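Local structure of walker-type atpase (Pyrococcus abyssi, 2QEN) at residues K8-R11 against E12-F15; E20-K23 against L24-L28. The protein probably acts as a P-loop ATPase that binds ADP and magnesium, although its cellular role is unknown. The protein carries 1 engineered substitution. All blocks are in the same frame, centred on the assembly; numbering follows the deposited sequence.

Contact 1: K8-R11 against E12-F15; sequences KTRR and EDIF. With ADP (adenosine-5'-diphosphate), chain C.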
ATOM      1  N   LYS A   8       4.843   0.448 -12.747  1.00 32.96           N
ATOM      2  CA  LYS A   8       6.258   0.799 -12.758  1.00 32.80           C
ATOM      3  C   LYS A   8       7.060  -0.217 -11.937  1.00 33.24           C
ATOM      4  O   LYS A   8       6.715  -0.518 -10.791  1.00 32.65           O
ATOM      5  CB  LYS A   8       6.446   2.231 -12.262  1.00 32.44           C
ATOM      6  CG  LYS A   8       5.735   3.234 -13.181  1.00 32.82           C
ATOM      7  CD  LYS A   8       5.914   4.671 -12.785  1.00 29.76           C
ATOM      8  CE  LYS A   8       5.015   5.588 -13.643  1.00 31.52           C
ATOM      9  NZ  LYS A   8       5.192   5.454 -15.136  1.00 31.44           N
ATOM     10  N   THR A   9       8.123  -0.740 -12.542  1.00 33.62           N
ATOM     11  CA  THR A   9       8.832  -1.902 -11.997  1.00 34.98           C
ATOM     12  C   THR A   9      10.341  -1.697 -11.812  1.00 35.19           C
ATOM     13  O   THR A   9      11.003  -2.530 -11.197  1.00 36.01           O
ATOM     14  CB  THR A   9       8.622  -3.162 -12.896  1.00 34.91           C
ATOM     15  OG1 THR A   9       9.206  -2.927 -14.181  1.00 35.50           O
ATOM     16  CG2 THR A   9       7.135  -3.480 -13.082  1.00 34.62           C
ATOM     17  N   ARG A  10      10.877  -0.601 -12.342  1.00 35.56           N
ATOM     18  CA  ARG A  10      12.315  -0.330 -12.295  1.00 36.10           C
ATOM     19  C   ARG A  10      12.603   1.024 -11.659  1.00 36.01           C
ATOM     20  O   ARG A  10      11.773   1.933 -11.725  1.00 35.69           O
ATOM     21  CB  ARG A  10      12.939  -0.348 -13.705  1.00 36.28           C
ATOM     22  CG  ARG A  10      12.613  -1.569 -14.570  1.00 36.55           C
ATOM     23  CD  ARG A  10      13.457  -1.602 -15.830  1.00 37.49           C
ATOM     24  NE  ARG A  10      13.217  -0.467 -16.733  1.00 41.53           N
ATOM     25  CZ  ARG A  10      14.110   0.482 -17.028  1.00 42.48           C
ATOM     26  NH1 ARG A  10      15.326   0.465 -16.486  1.00 43.12           N
ATOM     27  NH2 ARG A  10      13.789   1.461 -17.871  1.00 42.24           N
ATOM     28  N   ARG A  11      13.792   1.138 -11.071  1.00 36.17           N
ATOM     29  CA  ARG A  11      14.288   2.354 -10.434  1.00 36.70           C
ATOM     30  C   ARG A  11      14.299   3.571 -11.382  1.00 36.80           C
ATOM     31  O   ARG A  11      13.872   4.653 -10.987  1.00 36.55           O
ATOM     32  CB  ARG A  11      15.692   2.104  -9.853  1.00 37.07           C
ATOM     33  CG  ARG A  11      16.381   3.341  -9.260  1.00 39.38           C
ATOM     34  CD  ARG A  11      16.363   3.328  -7.724  1.00 43.84           C
ATOM     35  NE  ARG A  11      16.002   4.634  -7.158  1.00 45.05           N
ATOM     36  CZ  ARG A  11      14.806   4.927  -6.642  1.00 45.90           C
ATOM     37  NH1 ARG A  11      13.841   4.008  -6.598  1.00 46.02           N
ATOM     38  NH2 ARG A  11      14.576   6.142  -6.165  1.00 46.17           N
ATOM     39  N   GLU A  12      14.771   3.392 -12.621  1.00 36.98           N
ATOM     40  CA  GLU A  12      14.866   4.499 -13.590  1.00 37.42           C
ATOM     41  C   GLU A  12      13.481   4.996 -14.044  1.00 36.56           C
ATOM     42  O   GLU A  12      13.369   6.035 -14.691  1.00 36.81           O
ATOM     43  CB  GLU A  12      15.770   4.150 -14.801  1.00 37.15           C
ATOM     44  CG  GLU A  12      17.286   4.023 -14.471  1.00 38.97           C
ATOM     45  CD  GLU A  12      18.255   4.372 -15.637  1.00 39.47           C
ATOM     46  OE1 GLU A  12      17.846   4.986 -16.657  1.00 42.00           O
ATOM     47  OE2 GLU A  12      19.459   4.032 -15.521  1.00 42.16           O
ATOM     48  N   ASP A  13      12.436   4.257 -13.678  1.00 36.00           N
ATOM     49  CA  ASP A  13      11.043   4.611 -14.004  1.00 35.29           C
ATOM     50  C   ASP A  13      10.286   5.304 -12.860  1.00 34.29           C
ATOM     51  O   ASP A  13       9.130   5.683 -13.009  1.00 34.39           O
ATOM     52  CB  ASP A  13      10.296   3.357 -14.474  1.00 35.42           C
ATOM     53  CG  ASP A  13      11.024   2.643 -15.608  1.00 36.86           C
ATOM     54  OD1 ASP A  13      11.826   3.299 -16.309  1.00 36.38           O
ATOM     55  OD2 ASP A  13      10.810   1.424 -15.788  1.00 39.78           O
ATOM     56  N   ILE A  14      10.962   5.476 -11.730  1.00 33.39           N
ATOM     57  CA  ILE A  14      10.384   6.053 -10.514  1.00 32.80           C
ATOM     58  C   ILE A  14      10.941   7.463 -10.329  1.00 31.67           C
ATOM     59  O   ILE A  14      12.158   7.634 -10.248  1.00 30.86           O
ATOM     60  CB  ILE A  14      10.713   5.144  -9.255  1.00 33.27           C
ATOM     61  CG1 ILE A  14       9.880   3.845  -9.276  1.00 33.41           C
ATOM     62  CG2 ILE A  14      10.537   5.890  -7.920  1.00 33.80           C
ATOM     63  CD1 ILE A  14       8.392   4.071  -9.434  1.00 33.89           C
ATOM     64  N   PHE A  15      10.054   8.465 -10.284  1.00 30.23           N
ATOM     65  CA  PHE A  15      10.453   9.836  -9.956  1.00 29.37           C
ATOM     66  C   PHE A  15      10.841   9.936  -8.480  1.00 29.38           C
ATOM     67  O   PHE A  15      10.124   9.442  -7.609  1.00 28.87           O
ATOM     68  CB  PHE A  15       9.340  10.844 -10.281  1.00 28.86           C
ATOM     69  CG  PHE A  15       9.782  12.293 -10.220  1.00 28.08           C
ATOM     70  CD1 PHE A  15      10.404  12.888 -11.314  1.00 26.75           C
ATOM     71  CD2 PHE A  15       9.569  13.063  -9.068  1.00 26.69           C
ATOM     72  CE1 PHE A  15      10.824  14.225 -11.265  1.00 26.48           C
ATOM     73  CE2 PHE A  15       9.973  14.404  -9.012  1.00 26.99           C
ATOM     74  CZ  PHE A  15      10.606  14.984 -10.115  1.00 26.61           C
TER
HETATM   75  PB  ADP C 999       0.372   2.304  -3.371  1.00 25.32           P
HETATM   76  O1B ADP C 999       1.075   3.193  -2.374  1.00 26.10           O
HETATM   77  O2B ADP C 999       1.021   0.942  -3.478  1.00 25.79           O
HETATM   78  O3B ADP C 999      -1.125   2.220  -3.233  1.00 26.33           O
HETATM   79  PA  ADP C 999       1.288   2.553  -6.171  1.00 26.61           P
HETATM   80  O1A ADP C 999       2.745   2.207  -6.005  1.00 25.17           O
HETATM   81  O2A ADP C 999       0.364   1.607  -6.872  1.00 22.84           O
HETATM   82  O3A ADP C 999       0.619   3.060  -4.770  1.00 26.10           O
HETATM   83  O5' ADP C 999       1.293   3.973  -6.946  1.00 26.65           O
HETATM   84  C5' ADP C 999       0.137   4.518  -7.590  1.00 25.42           C
HETATM   85  C4' ADP C 999       0.528   4.901  -9.023  1.00 26.73           C
HETATM   86  O4' ADP C 999       1.237   6.155  -9.034  1.00 25.55           O
HETATM   87  C3' ADP C 999       1.480   3.931  -9.721  1.00 26.32           C
HETATM   88  O3' ADP C 999       0.796   2.942 -10.482  1.00 27.79           O
HETATM   89  C2' ADP C 999       2.231   4.806 -10.674  1.00 26.33           C
HETATM   90  O2' ADP C 999       1.292   5.160 -11.686  1.00 25.75           O
HETATM   91  C1' ADP C 999       2.361   6.094  -9.918  1.00 24.43           C
HETATM   92  N9  ADP C 999       3.583   6.311  -9.113  1.00 24.15           N
HETATM   93  C8  ADP C 999       3.690   6.085  -7.791  1.00 23.37           C
HETATM   94  N7  ADP C 999       4.904   6.461  -7.324  1.00 23.56           N
HETATM   95  C5  ADP C 999       5.602   6.942  -8.369  1.00 23.88           C
HETATM   96  C6  ADP C 999       6.951   7.504  -8.584  1.00 23.98           C
HETATM   97  N6  ADP C 999       7.822   7.635  -7.557  1.00 23.88           N
HETATM   98  N1  ADP C 999       7.283   7.891  -9.842  1.00 23.78           N
HETATM   99  C2  ADP C 999       6.437   7.756 -10.868  1.00 23.87           C
HETATM  100  N3  ADP C 999       5.185   7.275 -10.746  1.00 24.64           N
HETATM  101  C4  ADP C 999       4.720   6.851  -9.547  1.00 24.21           C
HETATM  102  O   HOH W   1       7.945   5.778 -15.487  1.00 37.54           O
HETATM  103  O   HOH W   2       8.679   0.215 -15.111  1.00 35.07           O
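Arg-10 and Arg-11 hand their carbonyls to Asp-13 and Ile-14, two successive bonds of the 3-10 type that curl the chain just ahead of the adenine site. Asp-13 N lies 3.1 Å from Arg-10 O, and Ile-14 N reaches Arg-11 O with the straighter N-H (162°). The Asp-13 carboxylate stands nearly upright against the Arg-10 guanidinium, their planes 84° apart. Arg-10 NH2 to Asp-13 OD1 is a 3.1 Å salt bridge made by charge alone, for the oxygen sits well out of the guanidinium plane and no N-H points at it.

Two waters link the limbs of the turn further. One receives a bond from Thr-9 N and gives one to Asp-13 OD2, short enough to be read with reserve; Asp-13 OD2 also has Arg-10 NE 3.2 Å away. The other accepts from Lys-8 NZ at 2.8 Å and donates to Asp-13 O. The Lys-8 chain runs out extended and bends only at its last torsion (chi4 -55°), which brings NZ to that water and to Leu-2 O as well.

Phe-15 reads the adenine with its backbone: its N donates to N1 of ADP (2.9 Å), and its O accepts from N6 of ADP at the same distance. Ile-14 CD1 lies over the face of the base, 3.8 Å from ADP C6, and backs onto Lys-8 CB. Lys-8 CE comes within 3.4 Å of ADP N3, on the side of the base where CD1 lies.

Around this turn, helix 44-54 meets Arg-10 through Asn-53 and Ile-14 through Ser-46, and its Arg-49 donates to Lys-8 O, while helix 205-217 holds the Phe-15 ring, with Phe-211 edge-to-face against it.

Contact 2: E20-K23 against L24-L28; sequences ESRK and LEESL. Engineered in segment 20-23: Ser-21 (natural residue Phe).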
ATOM      1  N   GLU A  20      13.599   7.640   0.430  1.00 27.91           N
ATOM      2  CA  GLU A  20      12.775   6.491   0.803  1.00 27.53           C
ATOM      3  C   GLU A  20      13.455   5.149   0.504  1.00 27.32           C
ATOM      4  O   GLU A  20      13.370   4.202   1.298  1.00 26.89           O
ATOM      5  CB  GLU A  20      11.413   6.560   0.105  1.00 27.00           C
ATOM      6  CG  GLU A  20      10.487   7.650   0.618  1.00 27.58           C
ATOM      7  CD  GLU A  20      10.728   9.031  -0.014  1.00 29.54           C
ATOM      8  OE1 GLU A  20      11.707   9.206  -0.782  1.00 28.02           O
ATOM      9  OE2 GLU A  20       9.924   9.951   0.263  1.00 29.31           O
ATOM     10  N   SER A  21      14.120   5.080  -0.643  1.00 27.49           N
ATOM     11  CA  SER A  21      14.847   3.879  -1.048  1.00 28.41           C
ATOM     12  C   SER A  21      16.040   3.586  -0.111  1.00 27.65           C
ATOM     13  O   SER A  21      16.220   2.452   0.331  1.00 27.99           O
ATOM     14  CB  SER A  21      15.290   4.006  -2.511  1.00 28.78           C
ATOM     15  OG  SER A  21      16.021   2.863  -2.918  1.00 32.23           O
ATOM     16  N   ARG A  22      16.816   4.619   0.204  1.00 27.14           N
ATOM     17  CA  ARG A  22      17.909   4.537   1.167  1.00 27.70           C
ATOM     18  C   ARG A  22      17.402   4.110   2.545  1.00 26.86           C
ATOM     19  O   ARG A  22      17.979   3.224   3.171  1.00 26.19           O
ATOM     20  CB  ARG A  22      18.659   5.880   1.271  1.00 27.56           C
ATOM     21  CG  ARG A  22      19.783   5.883   2.316  1.00 29.04           C
ATOM     22  CD  ARG A  22      20.476   7.249   2.448  1.00 30.04           C
ATOM     23  NE  ARG A  22      19.506   8.343   2.417  1.00 37.23           N
ATOM     24  CZ  ARG A  22      18.895   8.851   3.489  1.00 39.30           C
ATOM     25  NH1 ARG A  22      19.164   8.375   4.705  1.00 38.56           N
ATOM     26  NH2 ARG A  22      18.011   9.842   3.337  1.00 39.49           N
ATOM     27  N   LYS A  23      16.312   4.730   2.994  1.00 26.58           N
ATOM     28  CA  LYS A  23      15.695   4.372   4.271  1.00 26.90           C
ATOM     29  C   LYS A  23      15.199   2.922   4.330  1.00 26.70           C
ATOM     30  O   LYS A  23      15.270   2.291   5.377  1.00 26.45           O
ATOM     31  CB  LYS A  23      14.600   5.373   4.657  1.00 26.62           C
ATOM     32  CG  LYS A  23      15.177   6.722   5.182  1.00 27.62           C
ATOM     33  CD  LYS A  23      14.106   7.808   5.263  1.00 27.86           C
ATOM     34  CE  LYS A  23      14.457   8.868   6.319  1.00 30.89           C
ATOM     35  NZ  LYS A  23      14.992  10.154   5.751  1.00 32.28           N
ATOM     36  N   LEU A  24      14.716   2.407   3.199  1.00 26.97           N
ATOM     37  CA  LEU A  24      14.318   1.014   3.074  1.00 27.56           C
ATOM     38  C   LEU A  24      15.544   0.085   3.177  1.00 27.80           C
ATOM     39  O   LEU A  24      15.501  -0.894   3.918  1.00 27.02           O
ATOM     40  CB  LEU A  24      13.549   0.791   1.765  1.00 27.59           C
ATOM     41  CG  LEU A  24      12.725  -0.482   1.569  1.00 28.47           C
ATOM     42  CD1 LEU A  24      11.815  -0.751   2.754  1.00 30.04           C
ATOM     43  CD2 LEU A  24      11.892  -0.375   0.304  1.00 28.19           C
ATOM     44  N   GLU A  25      16.627   0.418   2.460  1.00 28.59           N
ATOM     45  CA  GLU A  25      17.899  -0.320   2.540  1.00 29.73           C
ATOM     46  C   GLU A  25      18.434  -0.346   3.960  1.00 29.38           C
ATOM     47  O   GLU A  25      18.861  -1.403   4.441  1.00 29.44           O
ATOM     48  CB  GLU A  25      18.975   0.309   1.643  1.00 29.54           C
ATOM     49  CG  GLU A  25      18.817   0.004   0.162  1.00 32.15           C
ATOM     50  CD  GLU A  25      20.003   0.450  -0.687  1.00 32.75           C
ATOM     51  OE1 GLU A  25      21.092   0.744  -0.131  1.00 36.39           O
ATOM     52  OE2 GLU A  25      19.837   0.505  -1.928  1.00 35.99           O
ATOM     53  N   GLU A  26      18.420   0.819   4.611  1.00 28.89           N
ATOM     54  CA  GLU A  26      18.865   0.968   5.994  1.00 29.19           C
ATOM     55  C   GLU A  26      18.041   0.102   6.953  1.00 28.49           C
ATOM     56  O   GLU A  26      18.590  -0.550   7.836  1.00 28.01           O
ATOM     57  CB  GLU A  26      18.848   2.444   6.419  1.00 28.93           C
ATOM     58  CG  GLU A  26      19.920   3.308   5.737  1.00 30.79           C
ATOM     59  CD  GLU A  26      19.878   4.807   6.121  1.00 31.00           C
ATOM     60  OE1 GLU A  26      18.851   5.274   6.657  1.00 32.25           O
ATOM     61  OE2 GLU A  26      20.885   5.519   5.878  1.00 32.14           O
ATOM     62  N   SER A  27      16.727   0.068   6.754  1.00 28.20           N
ATOM     63  CA  SER A  27      15.866  -0.717   7.623  1.00 28.38           C
ATOM     64  C   SER A  27      16.134  -2.220   7.514  1.00 28.61           C
ATOM     65  O   SER A  27      16.185  -2.930   8.526  1.00 28.01           O
ATOM     66  CB  SER A  27      14.394  -0.422   7.354  1.00 27.78           C
ATOM     67  OG  SER A  27      13.606  -1.094   8.316  1.00 27.33           O
ATOM     68  N   LEU A  28      16.303  -2.695   6.281  1.00 29.51           N
ATOM     69  CA  LEU A  28      16.697  -4.086   6.045  1.00 30.26           C
ATOM     70  C   LEU A  28      18.009  -4.437   6.749  1.00 30.43           C
ATOM     71  O   LEU A  28      18.096  -5.487   7.395  1.00 30.24           O
ATOM     72  CB  LEU A  28      16.755  -4.402   4.554  1.00 30.12           C
ATOM     73  CG  LEU A  28      15.458  -5.004   4.009  1.00 31.28           C
ATOM     74  CD1 LEU A  28      14.366  -3.951   3.793  1.00 31.43           C
ATOM     75  CD2 LEU A  28      15.725  -5.773   2.732  1.00 30.37           C
TER
HETATM   76  O   HOH W   3      18.181   7.896   7.238  1.00 45.11           O
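From Glu-20 to Ser-27 the backbone is plain alpha-helix, with the amides of Leu-24, Glu-25, Glu-26 and Ser-27 each donating to the carbonyl four residues back. This is helix 18-30 of the P-loop NTPase domain, and its outward face carries a classic i to i+4 ion pair, Arg-22 with Glu-26. The Glu-26 N to Arg-22 O bond beneath that pair is the shortest of the four (2.8 Å).

The Arg-22 and Glu-26 chains lie alongside each other on one flank of the helix. Arg-22 leaves with CG anti to its backbone N (chi1 177°), stays straight through the next torsion and bends at chi3, turning NH1 back toward the acid. Glu-26 OE2 then meets the edge of the guanidinium, in its plane, although the carboxylate itself is turned 78° to it. At 3.5 Å from Arg-22 NH1 to Glu-26 OE2 the bridge is a long one. Arg-22 CG also lies 3.7 Å from Glu-26 OE2, so the acid rests along the arginine's stem. A glutamine in place of Glu-26 would probably leave the Arg-22 guanidinium without its opposite charge and freer to swing into solvent.

Other side chains have their partners outside the helix. The Leu-24 side chain is buried against Leu-36 of strand 33-37, Val-198 of strand 196-199 and Phe-51; Ser-27 OG is hydrogen-bonded to Thr-34 OG1, Glu-25 pairs with Arg-55, and Glu-20 with Arg-17. Ser-21, an engineered replacement of phenylalanine, has its short side chain beside Phe-51 of helix 44-54.

One water closes a small ring at the ion pair: it accepts from Arg-22 NH1 at 2.8 Å and donates to Glu-26 OE1 at 2.8 Å, giving the second carboxylate oxygen a route to the same nitrogen.

In the fold
Starting at the N terminus, contact 1 closes a tight turn, Arg-10 to Ile-14, within residues 8-15 and delivers the chain to the adenine. A short connection then leads into helix 18-30, within which contact 2 spans two turns. The contacts follow in series, neither nesting nor crossing, with centres about 16 Å apart. They still meet: Arg-11 CZ packs 4.3 Å from CB of the engineered Ser-21. Past the helix comes strand 33-37 of the parallel sheet, then the ADP-binding Gly-43, and helix 44-54, which begins with Lys-44 and Ser-45 of the probable P-loop and touches both contacts. Contact 1 thus joins that helix to the nucleotide's base, and contact 2 lies on the helix packed against the sheet.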